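Local coordinates for protein nsp9 (Porcine coronavirus HKU15, PDB 5YM6) that binds nucleic acid, more tightly when it dimerises, and probably serves as an RNA-binding subunit of the coronavirus replication machinery, at residues 22-27 with 47-52; 29-34 with 38-43; 82-87 with 96-101. All coordinates share one frame; numbering follows the deposited sequence.

Contact 1 (22-27 with 47-52); sequences NESTVK and DNLKTV
Val26 and Leu49 carry the apolar part of this contact, meeting through one methyl each: CG1 of Val26 lies 3.6 Å from CD1 of Leu49. The two side chains pass one another in opposite directions, so the touch is lateral. Val26 places CG1 beside its own backbone N (chi1 -61°), and Leu49 reaches over with CG likewise beside its N and CD1 at the end of an extended arm (chi2 -175°). The second branch of Leu49 makes the other, looser touch: its CD2 stands 4.1 Å from OG of Ser24, a van der Waals approach between a methyl and a hydroxyl.

Strands 23-33 and 49-55 are not neighbours in the sheet. Strand 8-18 runs between them and pairs with both, and the curl of the sheet lets Leu49 and Val26 meet across it, as expected for the small beta barrel of coronavirus nsp9; even the nearest CA atoms, those of Val26 and Val52, are 8.8 Å apart. The buried area is correspondingly modest, 130 Å² over both sides. Ala16 of the middle strand touches Val26, while Ile42 of strand 36-44 touches both Val26 and Leu49.

Polar interactions belong to the surroundings. The backbone N of Leu49, where strand 49-55 begins, is bonded to the hydroxyl of Tyr85. Lys50 and Thr51 both stand opposite Gln17 in a classic beta bulge, where Thr51 OG1 also bonds the Gln17 side chain.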
loop_
_atom_site.group_PDB
_atom_site.type_symbol
_atom_site.label_atom_id
_atom_site.label_comp_id
_atom_site.label_asym_id
_atom_site.label_seq_id
_atom_site.Cartn_x
_atom_site.Cartn_y
_atom_site.Cartn_z
ATOM N N ASN B 22 -1.712 -29.154 11.383
ATOM C CA ASN B 22 -1.690 -28.665 12.756
ATOM C C ASN B 22 -1.959 -27.176 12.825
ATOM O O ASN B 22 -1.447 -26.410 12.014
ATOM C CB ASN B 22 -0.354 -28.996 13.420
ATOM C CG ASN B 22 -0.172 -30.488 13.617
ATOM O OD1 ASN B 22 -1.142 -31.199 13.868
ATOM N ND2 ASN B 22 1.054 -30.974 13.463
ATOM N N GLU B 23 -2.753 -26.786 13.812
ATOM C CA GLU B 23 -3.281 -25.423 13.920
ATOM C C GLU B 23 -2.505 -24.523 14.862
ATOM O O GLU B 23 -1.959 -24.984 15.855
ATOM C CB GLU B 23 -4.732 -25.471 14.389
ATOM C CG GLU B 23 -5.671 -26.114 13.398
ATOM C CD GLU B 23 -7.113 -25.897 13.783
ATOM O OE1 GLU B 23 -7.373 -25.720 14.992
ATOM O OE2 GLU B 23 -7.977 -25.892 12.880
ATOM N N SER B 24 -2.475 -23.227 14.565
ATOM C CA SER B 24 -1.862 -22.272 15.473
ATOM C C SER B 24 -2.478 -20.898 15.259
ATOM O O SER B 24 -3.035 -20.623 14.202
ATOM C CB SER B 24 -0.348 -22.221 15.275
ATOM O OG SER B 24 -0.023 -21.817 13.966
ATOM N N THR B 25 -2.396 -20.049 16.278
ATOM C CA THR B 25 -2.965 -18.715 16.180
ATOM C C THR B 25 -1.970 -17.785 15.499
ATOM O O THR B 25 -0.765 -17.835 15.778
ATOM C CB THR B 25 -3.361 -18.158 17.573
ATOM O OG1 THR B 25 -3.661 -16.761 17.458
ATOM C CG2 THR B 25 -2.234 -18.302 18.529
ATOM N N VAL B 26 -2.467 -16.951 14.589
ATOM C CA VAL B 26 -1.615 -16.022 13.850
ATOM C C VAL B 26 -2.160 -14.593 13.917
ATOM O O VAL B 26 -3.342 -14.381 14.165
ATOM C CB VAL B 26 -1.473 -16.442 12.357
ATOM C CG1 VAL B 26 -0.828 -17.818 12.242
ATOM C CG2 VAL B 26 -2.839 -16.446 11.654
ATOM N N LYS B 27 -1.286 -13.616 13.708
ATOM C CA LYS B 27 -1.693 -12.225 13.602
ATOM C C LYS B 27 -2.245 -11.970 12.212
ATOM O O LYS B 27 -1.586 -12.287 11.219
ATOM C CB LYS B 27 -0.518 -11.298 13.878
ATOM C CG LYS B 27 -0.830 -9.833 13.676
ATOM C CD LYS B 27 0.312 -8.972 14.205
ATOM C CE LYS B 27 -0.038 -7.501 14.227
ATOM N NZ LYS B 27 1.161 -6.703 14.615
ATOM N N ASP B 47 7.238 -21.053 9.777
ATOM C CA ASP B 47 7.536 -20.873 8.357
ATOM C C ASP B 47 6.804 -21.875 7.458
ATOM O O ASP B 47 6.998 -21.872 6.241
ATOM C CB ASP B 47 9.053 -20.947 8.108
ATOM C CG ASP B 47 9.642 -22.357 8.280
ATOM O OD1 ASP B 47 8.957 -23.289 8.746
ATOM O OD2 ASP B 47 10.832 -22.520 7.945
ATOM N N ASN B 48 5.932 -22.692 8.048
ATOM C CA ASN B 48 5.304 -23.784 7.310
ATOM C C ASN B 48 3.785 -23.710 7.216
ATOM O O ASN B 48 3.127 -24.738 7.065
ATOM C CB ASN B 48 5.694 -25.138 7.922
ATOM C CG ASN B 48 5.292 -25.265 9.385
ATOM O OD1 ASN B 48 5.294 -24.290 10.116
ATOM N ND2 ASN B 48 4.941 -26.480 9.810
ATOM N N LEU B 49 3.220 -22.506 7.276
ATOM C CA LEU B 49 1.768 -22.386 7.200
ATOM C C LEU B 49 1.281 -22.575 5.761
ATOM O O LEU B 49 1.906 -22.105 4.808
ATOM C CB LEU B 49 1.302 -21.029 7.748
ATOM C CG LEU B 49 1.742 -20.771 9.193
ATOM C CD1 LEU B 49 1.145 -19.476 9.707
ATOM C CD2 LEU B 49 1.345 -21.945 10.103
ATOM N N LYS B 50 0.147 -23.252 5.616
ATOM C CA LYS B 50 -0.415 -23.510 4.301
ATOM C C LYS B 50 -1.762 -22.824 4.082
ATOM O O LYS B 50 -2.036 -22.316 2.992
ATOM C CB LYS B 50 -0.561 -25.018 4.086
ATOM C CG LYS B 50 -1.158 -25.393 2.738
ATOM C CD LYS B 50 -1.315 -26.896 2.603
ATOM C CE LYS B 50 -2.067 -27.260 1.330
ATOM N NZ LYS B 50 -2.271 -28.734 1.251
ATOM N N THR B 51 -2.613 -22.823 5.097
ATOM C CA THR B 51 -3.934 -22.226 4.953
ATOM C C THR B 51 -4.296 -21.405 6.173
ATOM O O THR B 51 -3.675 -21.528 7.233
ATOM C CB THR B 51 -5.051 -23.288 4.715
ATOM O OG1 THR B 51 -5.179 -24.148 5.858
ATOM C CG2 THR B 51 -4.765 -24.119 3.475
ATOM N N VAL B 52 -5.304 -20.560 6.014
ATOM C CA VAL B 52 -5.817 -19.798 7.141
ATOM C C VAL B 52 -7.336 -19.844 7.087
ATOM O O VAL B 52 -7.941 -19.814 6.012
ATOM C CB VAL B 52 -5.297 -18.354 7.147
ATOM C CG1 VAL B 52 -5.726 -17.604 5.872
ATOM C CG2 VAL B 52 -5.770 -17.621 8.391
#

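Contact 2 (29-34 with 38-43); sequences FYVTRT and ILVAIT
Phe29 carries CG beside its backbone N (chi1 -66°), which sends the ring along strand 38-43 with its edge turned to Ala41 O and Thr43. CE1 lies 3.5 Å from Thr43 CG2, and Thr43 OG1 sits in the ring plane at the same edge. Tyr30 has nearly the same first torsion (-70°) but leaves from the other face of the sheet, where Leu39 lays CD1 over its ring in a CH-pi contact, 4.1 Å from the centroid. The phenol oxygen is held by Asn14, and Phe10 lies against the ring.

Backbone bonds make this the hairpin of strands 23-33 and 36-44, antiparallel and interrupted by a classic beta bulge: Val40 and Ala41 both face Phe29. Phe29 O takes Val40 N at 2.9 Å, nearly straight on, and Ala41 N only weakly at 3.4 Å; Phe29 N donates a hydrogen bond to Ala41 O at 2.8 Å. Beyond the bulge, Val31 and Ile38 exchange two bonds, Val31 N to Ile38 O being 3.0 Å. Val40, the extra residue of the bulge, points toward strand 29-33, and its CG2 touches Val31 CG2 at 3.6 Å.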
loop_
_atom_site.group_PDB
_atom_site.type_symbol
_atom_site.label_atom_id
_atom_site.label_comp_id
_atom_site.label_asym_id
_atom_site.label_seq_id
_atom_site.Cartn_x
_atom_site.Cartn_y
_atom_site.Cartn_z
ATOM N N PHE B 29 -4.006 -9.435 9.171
ATOM C CA PHE B 29 -4.044 -8.069 8.651
ATOM C C PHE B 29 -5.239 -7.923 7.732
ATOM O O PHE B 29 -5.339 -8.604 6.718
ATOM C CB PHE B 29 -2.756 -7.729 7.896
ATOM C CG PHE B 29 -1.535 -7.692 8.775
ATOM C CD1 PHE B 29 -0.945 -8.869 9.223
ATOM C CD2 PHE B 29 -0.995 -6.488 9.173
ATOM C CE1 PHE B 29 0.168 -8.832 10.036
ATOM C CE2 PHE B 29 0.124 -6.455 9.993
ATOM C CZ PHE B 29 0.694 -7.617 10.419
ATOM N N TYR B 30 -6.155 -7.043 8.107
ATOM C CA TYR B 30 -7.335 -6.788 7.302
ATOM C C TYR B 30 -7.231 -5.412 6.654
ATOM O O TYR B 30 -6.754 -4.476 7.269
ATOM C CB TYR B 30 -8.604 -6.850 8.155
ATOM C CG TYR B 30 -8.971 -8.231 8.646
ATOM C CD1 TYR B 30 -8.495 -8.711 9.857
ATOM C CD2 TYR B 30 -9.816 -9.036 7.900
ATOM C CE1 TYR B 30 -8.838 -9.969 10.304
ATOM C CE2 TYR B 30 -10.171 -10.294 8.337
ATOM C CZ TYR B 30 -9.680 -10.750 9.544
ATOM O OH TYR B 30 -10.031 -11.999 9.972
ATOM N N VAL B 31 -7.682 -5.306 5.411
ATOM C CA VAL B 31 -7.872 -3.994 4.810
ATOM C C VAL B 31 -9.361 -3.690 4.852
ATOM O O VAL B 31 -10.177 -4.513 4.441
ATOM C CB VAL B 31 -7.343 -3.918 3.370
ATOM C CG1 VAL B 31 -7.763 -2.591 2.725
ATOM C CG2 VAL B 31 -5.820 -4.040 3.370
ATOM N N THR B 32 -9.700 -2.510 5.352
ATOM C CA THR B 32 -11.083 -2.063 5.383
ATOM C C THR B 32 -11.309 -0.959 4.363
ATOM O O THR B 32 -10.431 -0.123 4.135
ATOM C CB THR B 32 -11.491 -1.525 6.765
ATOM O OG1 THR B 32 -10.765 -0.320 7.039
ATOM C CG2 THR B 32 -11.196 -2.542 7.843
ATOM N N ARG B 33 -12.502 -0.963 3.783
ATOM C CA ARG B 33 -12.926 0.067 2.840
ATOM C C ARG B 33 -14.442 0.046 2.722
ATOM O O ARG B 33 -15.038 -1.013 2.527
ATOM C CB ARG B 33 -12.290 -0.146 1.470
ATOM C CG ARG B 33 -12.590 0.966 0.475
ATOM C CD ARG B 33 -12.624 0.436 -0.953
ATOM N NE ARG B 33 -12.851 1.509 -1.919
ATOM C CZ ARG B 33 -14.055 1.919 -2.310
ATOM N NH1 ARG B 33 -14.169 2.906 -3.191
ATOM N NH2 ARG B 33 -15.148 1.350 -1.814
ATOM N N THR B 34 -15.057 1.221 2.840
ATOM C CA THR B 34 -16.505 1.358 2.695
ATOM C C THR B 34 -17.256 0.411 3.637
ATOM O O THR B 34 -18.186 -0.279 3.223
ATOM C CB THR B 34 -16.915 1.110 1.243
ATOM N N ILE B 38 -11.435 -7.158 4.363
ATOM C CA ILE B 38 -10.936 -8.308 3.620
ATOM C C ILE B 38 -9.625 -8.786 4.262
ATOM O O ILE B 38 -8.768 -7.978 4.599
ATOM C CB ILE B 38 -10.723 -7.978 2.115
ATOM C CG1 ILE B 38 -10.043 -9.147 1.392
ATOM C CG2 ILE B 38 -9.933 -6.705 1.950
ATOM C CD1 ILE B 38 -10.129 -9.068 -0.147
ATOM N N LEU B 39 -9.492 -10.089 4.470
ATOM C CA LEU B 39 -8.244 -10.624 5.022
ATOM C C LEU B 39 -7.167 -10.614 3.943
ATOM O O LEU B 39 -7.327 -11.244 2.904
ATOM C CB LEU B 39 -8.450 -12.037 5.562
ATOM C CG LEU B 39 -7.172 -12.717 6.067
ATOM C CD1 LEU B 39 -6.656 -11.925 7.235
ATOM C CD2 LEU B 39 -7.428 -14.171 6.434
ATOM N N VAL B 40 -6.080 -9.897 4.195
ATOM C CA VAL B 40 -5.022 -9.727 3.190
ATOM C C VAL B 40 -3.745 -10.503 3.493
ATOM O O VAL B 40 -3.106 -11.042 2.584
ATOM C CB VAL B 40 -4.682 -8.232 3.029
ATOM C CG1 VAL B 40 -3.447 -8.050 2.132
ATOM C CG2 VAL B 40 -5.894 -7.504 2.457
ATOM N N ALA B 41 -3.369 -10.566 4.767
ATOM C CA ALA B 41 -2.117 -11.225 5.154
ATOM C C ALA B 41 -2.131 -11.726 6.587
ATOM O O ALA B 41 -2.930 -11.267 7.412
ATOM C CB ALA B 41 -0.935 -10.263 4.952
ATOM N N ILE B 42 -1.227 -12.663 6.892
ATOM C CA ILE B 42 -0.998 -13.059 8.273
ATOM C C ILE B 42 0.495 -13.052 8.542
ATOM O O ILE B 42 1.291 -13.176 7.604
ATOM C CB ILE B 42 -1.575 -14.441 8.578
ATOM C CG1 ILE B 42 -0.901 -15.511 7.712
ATOM C CG2 ILE B 42 -3.094 -14.426 8.358
ATOM C CD1 ILE B 42 -1.144 -16.924 8.184
ATOM N N THR B 43 0.867 -12.868 9.805
ATOM C CA THR B 43 2.246 -13.103 10.229
ATOM C C THR B 43 2.311 -14.114 11.362
ATOM O O THR B 43 1.381 -14.268 12.152
ATOM C CB THR B 43 2.958 -11.815 10.673
ATOM O OG1 THR B 43 2.258 -11.227 11.780
ATOM C CG2 THR B 43 3.045 -10.818 9.522
#

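Contact 3 (82-87 with 96-101); sequences VYLYFI and GMVIGH
Phe86 points its ring from strand 82-86 at Val98 and Ile99 of the C-terminal helix 92-105, which flanks the nsp9 barrel. Strand and helix segments run nearly antiparallel, their axes 11.0 Å apart, so side chains alone bridge the gap. From CB, with CG beside the backbone N (chi1 -75°), the ring extends toward the helix. Its CD1 side rests on Ala41 of the adjoining strand 36-44. CE1, one atom further, lies 4.1 Å from Val98 CB and 4.2 Å from Val98 CG1. At the tip, CZ meets Ile99 CG1 at 3.9 Å, in the plane of the ring, so the helix receives an edge. CE2, turning back toward the strand, is 3.9 Å from CD2 of Leu84.

The helix turn that carries Val98 and Ile99 is regular, Gly100 N bonding to Gly96 O, and these two glycines form the GXXXG pattern associated with nsp9 dimers. In this dimer Met97 packs on Gly96 of the second subunit, Ile99 on its Met97 and Leu84 on its Leu4. Val98 points inward to the strand: its CG1 approaches CD1 of Leu84 to 4.4 Å.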
loop_
_atom_site.group_PDB
_atom_site.type_symbol
_atom_site.label_atom_id
_atom_site.label_comp_id
_atom_site.label_asym_id
_atom_site.label_seq_id
_atom_site.Cartn_x
_atom_site.Cartn_y
_atom_site.Cartn_z
ATOM N N VAL B 82 10.152 -13.136 11.759
ATOM C CA VAL B 82 8.717 -13.259 11.514
ATOM C C VAL B 82 8.495 -13.671 10.063
ATOM O O VAL B 82 9.309 -13.339 9.209
ATOM C CB VAL B 82 7.989 -11.914 11.792
ATOM C CG1 VAL B 82 6.492 -12.102 11.804
ATOM C CG2 VAL B 82 8.464 -11.318 13.114
ATOM N N TYR B 83 7.410 -14.388 9.769
ATOM C CA TYR B 83 7.066 -14.675 8.375
ATOM C C TYR B 83 5.742 -14.055 7.982
ATOM O O TYR B 83 4.745 -14.230 8.668
ATOM C CB TYR B 83 7.016 -16.175 8.125
ATOM C CG TYR B 83 8.341 -16.822 8.410
ATOM C CD1 TYR B 83 9.355 -16.834 7.455
ATOM C CD2 TYR B 83 8.595 -17.383 9.647
ATOM C CE1 TYR B 83 10.585 -17.416 7.737
ATOM C CE2 TYR B 83 9.801 -17.962 9.933
ATOM C CZ TYR B 83 10.793 -17.974 8.981
ATOM O OH TYR B 83 12.003 -18.561 9.302
ATOM N N LEU B 84 5.754 -13.328 6.878
ATOM C CA LEU B 84 4.566 -12.687 6.337
ATOM C C LEU B 84 4.020 -13.546 5.208
ATOM O O LEU B 84 4.773 -13.941 4.295
ATOM C CB LEU B 84 4.902 -11.276 5.826
ATOM C CG LEU B 84 3.827 -10.529 5.024
ATOM C CD1 LEU B 84 2.708 -10.080 5.923
ATOM C CD2 LEU B 84 4.424 -9.315 4.293
ATOM N N TYR B 85 2.729 -13.859 5.274
ATOM C CA TYR B 85 2.074 -14.637 4.228
ATOM C C TYR B 85 0.919 -13.833 3.682
ATOM O O TYR B 85 0.025 -13.462 4.449
ATOM C CB TYR B 85 1.491 -15.947 4.747
ATOM C CG TYR B 85 2.404 -16.938 5.426
ATOM C CD1 TYR B 85 2.829 -16.740 6.735
ATOM C CD2 TYR B 85 2.760 -18.117 4.786
ATOM C CE1 TYR B 85 3.634 -17.677 7.370
ATOM C CE2 TYR B 85 3.548 -19.059 5.422
ATOM C CZ TYR B 85 3.984 -18.828 6.709
ATOM O OH TYR B 85 4.769 -19.762 7.339
ATOM N N PHE B 86 0.912 -13.573 2.375
ATOM C CA PHE B 86 -0.258 -12.980 1.759
ATOM C C PHE B 86 -1.260 -14.064 1.424
ATOM O O PHE B 86 -0.895 -15.204 1.133
ATOM C CB PHE B 86 0.108 -12.194 0.502
ATOM C CG PHE B 86 0.764 -10.890 0.797
ATOM C CD1 PHE B 86 0.033 -9.860 1.356
ATOM C CD2 PHE B 86 2.108 -10.706 0.554
ATOM C CE1 PHE B 86 0.626 -8.652 1.649
ATOM C CE2 PHE B 86 2.706 -9.496 0.837
ATOM C CZ PHE B 86 1.960 -8.475 1.387
ATOM N N ILE B 87 -2.533 -13.705 1.498
ATOM C CA ILE B 87 -3.601 -14.624 1.128
ATOM C C ILE B 87 -3.591 -14.745 -0.404
ATOM O O ILE B 87 -3.379 -13.754 -1.100
ATOM C CB ILE B 87 -4.971 -14.133 1.657
ATOM C CG1 ILE B 87 -5.211 -14.654 3.089
ATOM C CG2 ILE B 87 -6.113 -14.636 0.783
ATOM C CD1 ILE B 87 -4.200 -14.201 4.101
ATOM N N GLY B 96 0.137 -3.655 -1.121
ATOM C CA GLY B 96 0.780 -2.383 -0.819
ATOM C C GLY B 96 0.311 -1.794 0.499
ATOM O O GLY B 96 1.111 -1.275 1.263
ATOM N N MET B 97 -0.989 -1.855 0.751
ATOM C CA MET B 97 -1.538 -1.371 2.021
ATOM C C MET B 97 -0.868 -2.038 3.231
ATOM O O MET B 97 -0.477 -1.375 4.199
ATOM C CB MET B 97 -3.048 -1.625 2.077
ATOM C CG MET B 97 -3.900 -0.718 1.207
ATOM S SD MET B 97 -3.949 0.968 1.812
ATOM C CE MET B 97 -4.763 0.780 3.402
ATOM N N VAL B 98 -0.736 -3.355 3.170
ATOM C CA VAL B 98 -0.165 -4.115 4.289
ATOM C C VAL B 98 1.344 -3.914 4.400
ATOM O O VAL B 98 1.871 -3.736 5.498
ATOM C CB VAL B 98 -0.508 -5.602 4.158
ATOM C CG1 VAL B 98 0.253 -6.444 5.182
ATOM C CG2 VAL B 98 -1.992 -5.786 4.329
ATOM N N ILE B 99 2.045 -3.889 3.272
ATOM C CA ILE B 99 3.489 -3.641 3.308
ATOM C C ILE B 99 3.785 -2.267 3.910
ATOM O O ILE B 99 4.721 -2.121 4.699
ATOM C CB ILE B 99 4.115 -3.749 1.909
ATOM C CG1 ILE B 99 4.063 -5.203 1.432
ATOM C CG2 ILE B 99 5.561 -3.272 1.913
ATOM C CD1 ILE B 99 4.570 -5.406 0.026
ATOM N N GLY B 100 2.981 -1.269 3.550
ATOM C CA GLY B 100 3.149 0.064 4.102
ATOM C C GLY B 100 2.941 0.079 5.607
ATOM O O GLY B 100 3.677 0.739 6.348
ATOM N N HIS B 101 1.936 -0.661 6.058
ATOM C CA HIS B 101 1.591 -0.695 7.470
ATOM C C HIS B 101 2.708 -1.342 8.277
ATOM O O HIS B 101 3.128 -0.810 9.306
ATOM C CB HIS B 101 0.265 -1.442 7.672
ATOM C CG HIS B 101 -0.232 -1.428 9.085
ATOM N ND1 HIS B 101 -1.091 -0.455 9.560
ATOM C CD2 HIS B 101 -0.011 -2.270 10.118
ATOM C CE1 HIS B 101 -1.368 -0.704 10.830
ATOM N NE2 HIS B 101 -0.721 -1.796 11.192
#

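All three contacts hang on one antiparallel sheet. Contact 2 is nested along the chain inside the loop closed by contact 1, and contact 3 follows both. Contacts 1 and 2 share strand 23-33; their centres are about 16 Å apart, and Lys27 O probably bonds Thr43 N between them. Contact 3 lies about 9 Å, centre to centre, from contact 2, because strands 36-44 and 82-86 are neighbours, while Val40 packs against Val98 on the helix. Tyr85 OH ties contact 3 to contact 1, about 15 Å away. The helix that packs on the second subunit thus also rests on strands 36-44 and 82-86 of the barrel.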